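Long-range contact in biliverdin reductase (Synechocystis sp., PDB 5B3T), which probably reduces biliverdin, a tetrapyrrole of the heme-degrading pathway, with NAD(P)H as the electron donor: residues A167-P181 with C206-C220. Numbering follows the deposited sequence.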
# COMPACT_ATOMS: atom_id res chain seq x y z
N ALA A 167 -7.15 -18.75 12.36
CA ALA A 167 -7.27 -17.35 12.00
C ALA A 167 -7.31 -16.50 13.27
O ALA A 167 -8.07 -16.81 14.19
CB ALA A 167 -8.53 -17.11 11.17
N PRO A 168 -6.52 -15.43 13.35
CA PRO A 168 -6.47 -14.64 14.58
C PRO A 168 -7.69 -13.75 14.74
O PRO A 168 -8.45 -13.50 13.80
CB PRO A 168 -5.20 -13.80 14.40
CG PRO A 168 -5.14 -13.59 12.91
CD PRO A 168 -5.67 -14.87 12.29
N GLN A 169 -7.87 -13.27 15.96
CA GLN A 169 -8.89 -12.27 16.25
C GLN A 169 -8.24 -10.89 16.32
O GLN A 169 -8.13 -10.26 17.37
CB GLN A 169 -9.63 -12.61 17.54
CG GLN A 169 -11.09 -12.17 17.53
CD GLN A 169 -11.63 -11.87 18.92
OE1 GLN A 169 -10.87 -11.55 19.84
NE2 GLN A 169 -12.94 -11.98 19.08
N ARG A 170 -7.77 -10.44 15.15
CA ARG A 170 -7.11 -9.15 15.02
C ARG A 170 -7.66 -8.44 13.78
O ARG A 170 -8.42 -9.02 13.00
CB ARG A 170 -5.59 -9.30 14.95
CG ARG A 170 -5.07 -10.01 13.72
CD ARG A 170 -3.57 -10.23 13.79
NE ARG A 170 -2.83 -8.97 13.91
CZ ARG A 170 -1.59 -8.80 13.47
NH1 ARG A 170 -0.94 -9.79 12.88
NH2 ARG A 170 -0.99 -7.62 13.63
N TRP A 171 -7.25 -7.18 13.60
CA TRP A 171 -7.90 -6.32 12.62
C TRP A 171 -7.73 -6.82 11.20
O TRP A 171 -8.57 -6.54 10.34
CB TRP A 171 -7.38 -4.88 12.75
CG TRP A 171 -5.97 -4.67 12.29
CD1 TRP A 171 -4.84 -4.70 13.06
CD2 TRP A 171 -5.54 -4.34 10.96
NE1 TRP A 171 -3.73 -4.44 12.28
CE2 TRP A 171 -4.14 -4.21 10.99
CE3 TRP A 171 -6.20 -4.16 9.75
CZ2 TRP A 171 -3.39 -3.90 9.86
CZ3 TRP A 171 -5.46 -3.85 8.62
CH2 TRP A 171 -4.07 -3.73 8.68
N THR A 172 -6.66 -7.57 10.92
CA THR A 172 -6.43 -8.07 9.56
C THR A 172 -7.44 -9.14 9.15
O THR A 172 -7.55 -9.43 7.95
CB THR A 172 -5.01 -8.63 9.44
OG1 THR A 172 -4.75 -9.52 10.52
CG2 THR A 172 -3.99 -7.49 9.45
N TYR A 173 -8.17 -9.73 10.09
CA TYR A 173 -9.25 -10.67 9.79
C TYR A 173 -10.60 -10.13 10.23
O TYR A 173 -11.56 -10.89 10.36
CB TYR A 173 -8.97 -12.03 10.44
CG TYR A 173 -7.98 -12.87 9.68
CD1 TYR A 173 -6.63 -12.55 9.66
CD2 TYR A 173 -8.39 -13.99 8.97
CE1 TYR A 173 -5.71 -13.31 8.97
CE2 TYR A 173 -7.48 -14.77 8.27
CZ TYR A 173 -6.14 -14.42 8.27
OH TYR A 173 -5.24 -15.19 7.57
N HIS A 174 -10.68 -8.82 10.47
CA HIS A 174 -11.90 -8.15 10.91
C HIS A 174 -12.53 -7.47 9.70
O HIS A 174 -11.87 -6.67 9.02
CB HIS A 174 -11.55 -7.14 12.01
CG HIS A 174 -12.74 -6.45 12.61
ND1 HIS A 174 -13.24 -5.26 12.12
CD2 HIS A 174 -13.51 -6.77 13.68
CE1 HIS A 174 -14.27 -4.89 12.86
NE2 HIS A 174 -14.46 -5.78 13.81
N HIS A 175 -13.80 -7.80 9.43
CA HIS A 175 -14.46 -7.34 8.20
C HIS A 175 -14.31 -5.84 8.00
O HIS A 175 -13.89 -5.38 6.94
CB HIS A 175 -15.94 -7.72 8.23
CG HIS A 175 -16.22 -9.14 7.83
ND1 HIS A 175 -16.15 -9.57 6.52
CD2 HIS A 175 -16.59 -10.22 8.56
CE1 HIS A 175 -16.45 -10.85 6.46
NE2 HIS A 175 -16.73 -11.27 7.69
N GLN A 176 -14.66 -5.05 9.02
CA GLN A 176 -14.70 -3.60 8.85
C GLN A 176 -13.30 -2.98 8.89
O GLN A 176 -13.00 -2.09 8.09
CB GLN A 176 -15.59 -2.98 9.93
CG GLN A 176 -17.07 -3.27 9.72
CD GLN A 176 -17.94 -2.65 10.81
OE1 GLN A 176 -17.47 -1.82 11.58
NE2 GLN A 176 -19.20 -3.06 10.86
N GLN A 177 -12.44 -3.44 9.80
CA GLN A 177 -11.11 -2.84 9.93
C GLN A 177 -10.23 -3.18 8.73
O GLN A 177 -9.48 -2.33 8.24
CB GLN A 177 -10.45 -3.29 11.23
CG GLN A 177 -11.05 -2.67 12.48
CD GLN A 177 -10.38 -3.16 13.75
OE1 GLN A 177 -10.56 -4.31 14.15
NE2 GLN A 177 -9.60 -2.29 14.38
N PHE A 178 -10.30 -4.43 8.25
CA PHE A 178 -9.48 -4.81 7.11
C PHE A 178 -10.05 -4.28 5.80
O PHE A 178 -9.29 -3.90 4.90
CB PHE A 178 -9.34 -6.33 7.06
CG PHE A 178 -8.49 -6.82 5.92
CD1 PHE A 178 -7.15 -6.48 5.84
CD2 PHE A 178 -9.03 -7.63 4.94
CE1 PHE A 178 -6.37 -6.93 4.79
CE2 PHE A 178 -8.25 -8.09 3.89
CZ PHE A 178 -6.92 -7.73 3.82
N GLY A 179 -11.37 -4.22 5.69
CA GLY A 179 -12.00 -3.67 4.51
C GLY A 179 -11.98 -4.63 3.33
O GLY A 179 -11.72 -5.83 3.46
N PHE A 180 -12.28 -4.07 2.16
CA PHE A 180 -12.35 -4.84 0.93
C PHE A 180 -11.03 -5.57 0.69
O PHE A 180 -9.99 -4.92 0.55
CB PHE A 180 -12.68 -3.94 -0.25
CG PHE A 180 -12.93 -4.69 -1.53
CD1 PHE A 180 -13.80 -5.76 -1.56
CD2 PHE A 180 -12.30 -4.30 -2.71
CE1 PHE A 180 -14.03 -6.46 -2.74
CE2 PHE A 180 -12.54 -4.99 -3.89
CZ PHE A 180 -13.40 -6.07 -3.90
N PRO A 181 -11.03 -6.91 0.65
CA PRO A 181 -9.75 -7.65 0.69
C PRO A 181 -8.83 -7.39 -0.49
O PRO A 181 -7.62 -7.58 -0.36
CB PRO A 181 -10.20 -9.12 0.72
CG PRO A 181 -11.60 -9.08 1.27
CD PRO A 181 -12.19 -7.80 0.74
N CYS A 206 -16.20 -12.34 -4.18
CA CYS A 206 -15.61 -12.32 -2.85
C CYS A 206 -16.37 -13.30 -1.96
O CYS A 206 -17.58 -13.17 -1.79
CB CYS A 206 -15.64 -10.91 -2.25
SG CYS A 206 -14.49 -10.63 -0.89
N ARG A 207 -15.65 -14.27 -1.41
CA ARG A 207 -16.23 -15.28 -0.54
C ARG A 207 -15.56 -15.22 0.83
O ARG A 207 -14.33 -15.14 0.91
CB ARG A 207 -16.08 -16.68 -1.15
CG ARG A 207 -16.55 -17.80 -0.23
CD ARG A 207 -16.50 -19.16 -0.89
NE ARG A 207 -17.02 -20.20 0.00
CZ ARG A 207 -17.16 -21.48 -0.32
NH1 ARG A 207 -16.81 -21.90 -1.53
NH2 ARG A 207 -17.64 -22.34 0.56
N PHE A 208 -16.36 -15.27 1.89
CA PHE A 208 -15.86 -15.26 3.25
C PHE A 208 -16.28 -16.53 3.99
O PHE A 208 -17.36 -17.09 3.74
CB PHE A 208 -16.36 -14.04 4.03
CG PHE A 208 -15.76 -12.74 3.57
CD1 PHE A 208 -14.53 -12.33 4.05
CD2 PHE A 208 -16.45 -11.92 2.68
CE1 PHE A 208 -13.98 -11.12 3.64
CE2 PHE A 208 -15.90 -10.72 2.27
CZ PHE A 208 -14.66 -10.32 2.75
N TRP A 209 -15.42 -16.98 4.89
CA TRP A 209 -15.74 -17.99 5.90
C TRP A 209 -15.77 -17.27 7.24
O TRP A 209 -14.72 -16.85 7.75
CB TRP A 209 -14.71 -19.12 5.91
CG TRP A 209 -14.73 -20.06 4.74
CD1 TRP A 209 -15.22 -21.33 4.72
CD2 TRP A 209 -14.21 -19.81 3.43
NE1 TRP A 209 -15.05 -21.89 3.48
CE2 TRP A 209 -14.43 -20.98 2.66
CE3 TRP A 209 -13.58 -18.72 2.82
CZ2 TRP A 209 -14.04 -21.08 1.33
CZ3 TRP A 209 -13.20 -18.82 1.49
CH2 TRP A 209 -13.44 -19.99 0.76
N ASP A 210 -16.96 -17.11 7.82
CA ASP A 210 -17.09 -16.34 9.05
C ASP A 210 -16.61 -17.14 10.26
O ASP A 210 -16.68 -18.37 10.29
CB ASP A 210 -18.54 -15.91 9.27
CG ASP A 210 -18.92 -14.71 8.43
OD1 ASP A 210 -18.02 -14.08 7.84
OD2 ASP A 210 -20.13 -14.38 8.38
N GLN A 211 -16.12 -16.41 11.25
CA GLN A 211 -15.87 -16.96 12.58
C GLN A 211 -17.20 -17.05 13.33
O GLN A 211 -18.22 -16.53 12.87
CB GLN A 211 -14.86 -16.10 13.32
CG GLN A 211 -13.44 -16.15 12.79
CD GLN A 211 -12.68 -17.39 13.22
OE1 GLN A 211 -13.28 -18.39 13.60
NE2 GLN A 211 -11.35 -17.33 13.18
N PRO A 212 -17.23 -17.74 14.48
CA PRO A 212 -18.45 -17.71 15.31
C PRO A 212 -18.91 -16.30 15.62
O PRO A 212 -20.11 -16.02 15.57
CB PRO A 212 -18.03 -18.48 16.57
CG PRO A 212 -17.00 -19.44 16.08
CD PRO A 212 -16.24 -18.71 15.00
N ASN A 213 -17.98 -15.40 15.93
CA ASN A 213 -18.26 -13.97 15.98
C ASN A 213 -18.20 -13.45 14.54
O ASN A 213 -17.10 -13.31 13.98
CB ASN A 213 -17.26 -13.25 16.88
CG ASN A 213 -17.44 -11.73 16.89
OD1 ASN A 213 -18.34 -11.19 16.25
ND2 ASN A 213 -16.58 -11.05 17.64
N PRO A 214 -19.34 -13.14 13.93
CA PRO A 214 -19.35 -12.81 12.49
C PRO A 214 -18.69 -11.48 12.14
O PRO A 214 -18.65 -11.13 10.96
CB PRO A 214 -20.84 -12.80 12.15
CG PRO A 214 -21.50 -12.40 13.43
CD PRO A 214 -20.68 -13.03 14.53
N GLU A 215 -18.19 -10.72 13.12
CA GLU A 215 -17.39 -9.55 12.81
C GLU A 215 -16.00 -9.91 12.31
O GLU A 215 -15.31 -9.06 11.74
CB GLU A 215 -17.26 -8.64 14.04
CG GLU A 215 -18.57 -8.02 14.49
CD GLU A 215 -18.34 -6.90 15.48
OE1 GLU A 215 -17.43 -6.08 15.25
OE2 GLU A 215 -19.07 -6.84 16.49
N TYR A 216 -15.57 -11.15 12.53
CA TYR A 216 -14.31 -11.66 12.03
C TYR A 216 -14.59 -12.75 11.00
O TYR A 216 -15.59 -13.47 11.09
CB TYR A 216 -13.45 -12.23 13.16
CG TYR A 216 -12.99 -11.19 14.16
CD1 TYR A 216 -13.77 -10.84 15.25
CD2 TYR A 216 -11.76 -10.56 14.01
CE1 TYR A 216 -13.35 -9.89 16.16
CE2 TYR A 216 -11.33 -9.61 14.92
CZ TYR A 216 -12.13 -9.28 15.99
OH TYR A 216 -11.70 -8.34 16.89
N PHE A 217 -13.71 -12.86 10.01
CA PHE A 217 -13.72 -14.01 9.13
C PHE A 217 -12.51 -14.89 9.43
O PHE A 217 -11.47 -14.40 9.88
CB PHE A 217 -13.74 -13.61 7.64
CG PHE A 217 -12.58 -12.75 7.21
CD1 PHE A 217 -11.43 -13.32 6.69
CD2 PHE A 217 -12.66 -11.36 7.28
CE1 PHE A 217 -10.36 -12.54 6.28
CE2 PHE A 217 -11.59 -10.57 6.86
CZ PHE A 217 -10.45 -11.16 6.36
N ARG A 218 -12.68 -16.19 9.22
CA ARG A 218 -11.58 -17.12 9.38
C ARG A 218 -10.89 -17.44 8.07
O ARG A 218 -9.80 -18.02 8.08
CB ARG A 218 -12.06 -18.42 10.04
CG ARG A 218 -13.07 -19.21 9.24
CD ARG A 218 -13.52 -20.44 10.01
NE ARG A 218 -14.17 -21.41 9.14
CZ ARG A 218 -13.55 -22.44 8.58
NH1 ARG A 218 -12.25 -22.63 8.81
NH2 ARG A 218 -14.21 -23.28 7.80
N ALA A 219 -11.51 -17.09 6.94
CA ALA A 219 -10.88 -17.22 5.64
C ALA A 219 -11.62 -16.32 4.66
O ALA A 219 -12.80 -16.03 4.84
CB ALA A 219 -10.90 -18.67 5.14
N CYS A 220 -10.90 -15.87 3.64
CA CYS A 220 -11.51 -15.13 2.55
C CYS A 220 -10.83 -15.53 1.25
O CYS A 220 -9.64 -15.84 1.22
CB CYS A 220 -11.41 -13.61 2.75
SG CYS A 220 -9.74 -12.91 2.60
O HOH W 1 -10.57 -14.45 12.69
O HOH W 2 -16.48 -6.42 11.25
O HOH W 3 -9.54 -6.96 15.91
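Y216 slots its ring between Q169 and H174 of the loop that leads into helix 175-178. Although its CB points away from 167-181, CG lies anti to the carbonyl carbon (chi1 -65°), which swings the ring back in between those two residues. Y216 CB rests 3.6 Å from Y173 O. Farther out, Y216 CG, CD1 and CE1 lie against Q169 CG, the last two also near Q169 NE2; CD2 nears Y173 O and R170 O, and CE2 meets R170 O at the ring edge. Q169 CG sits over the ring centre in a CH-pi contact, and H174 turns an edge toward the opposite face, H174 CD2 3.7 Å from Y216 CZ. At the tip, Y216 OH shares a 2.7 Å hydrogen bond with a water weakly bound to Q177 OE1. With an alanine here, Q169 CG would probably lose the face it rests on, H174 the face its edge meets, and the water a partner. H174 is the N-cap: ND1 accepts from Q177 N in the ring plane, while NE2 reaches E215 OE1 weakly. F217 N to Y173 O (2.9 Å) and H175 N to E215 O (3.0 Å) flank a single H174-Y216 beta bridge. H175 NE2 meets D210 OD1 (3.1 Å) on the syn side, but well out of the carboxylate plane. H175 CE1 lies 3.4 Å from F208 CD1, edge to face, and F217 points an edge at the H175 face. Y173 completes this aromatic cluster; P181 CG packs on F208 CZ (3.6 Å). The contact fastens the loop bearing R170 and W171, NADP(+)-binding residues without cofactor here, to the hairpin joining strands 199-210 and 217-228, at the edge of the C-terminal mixed sheet of a Gfo/Idh/MocA-family protein.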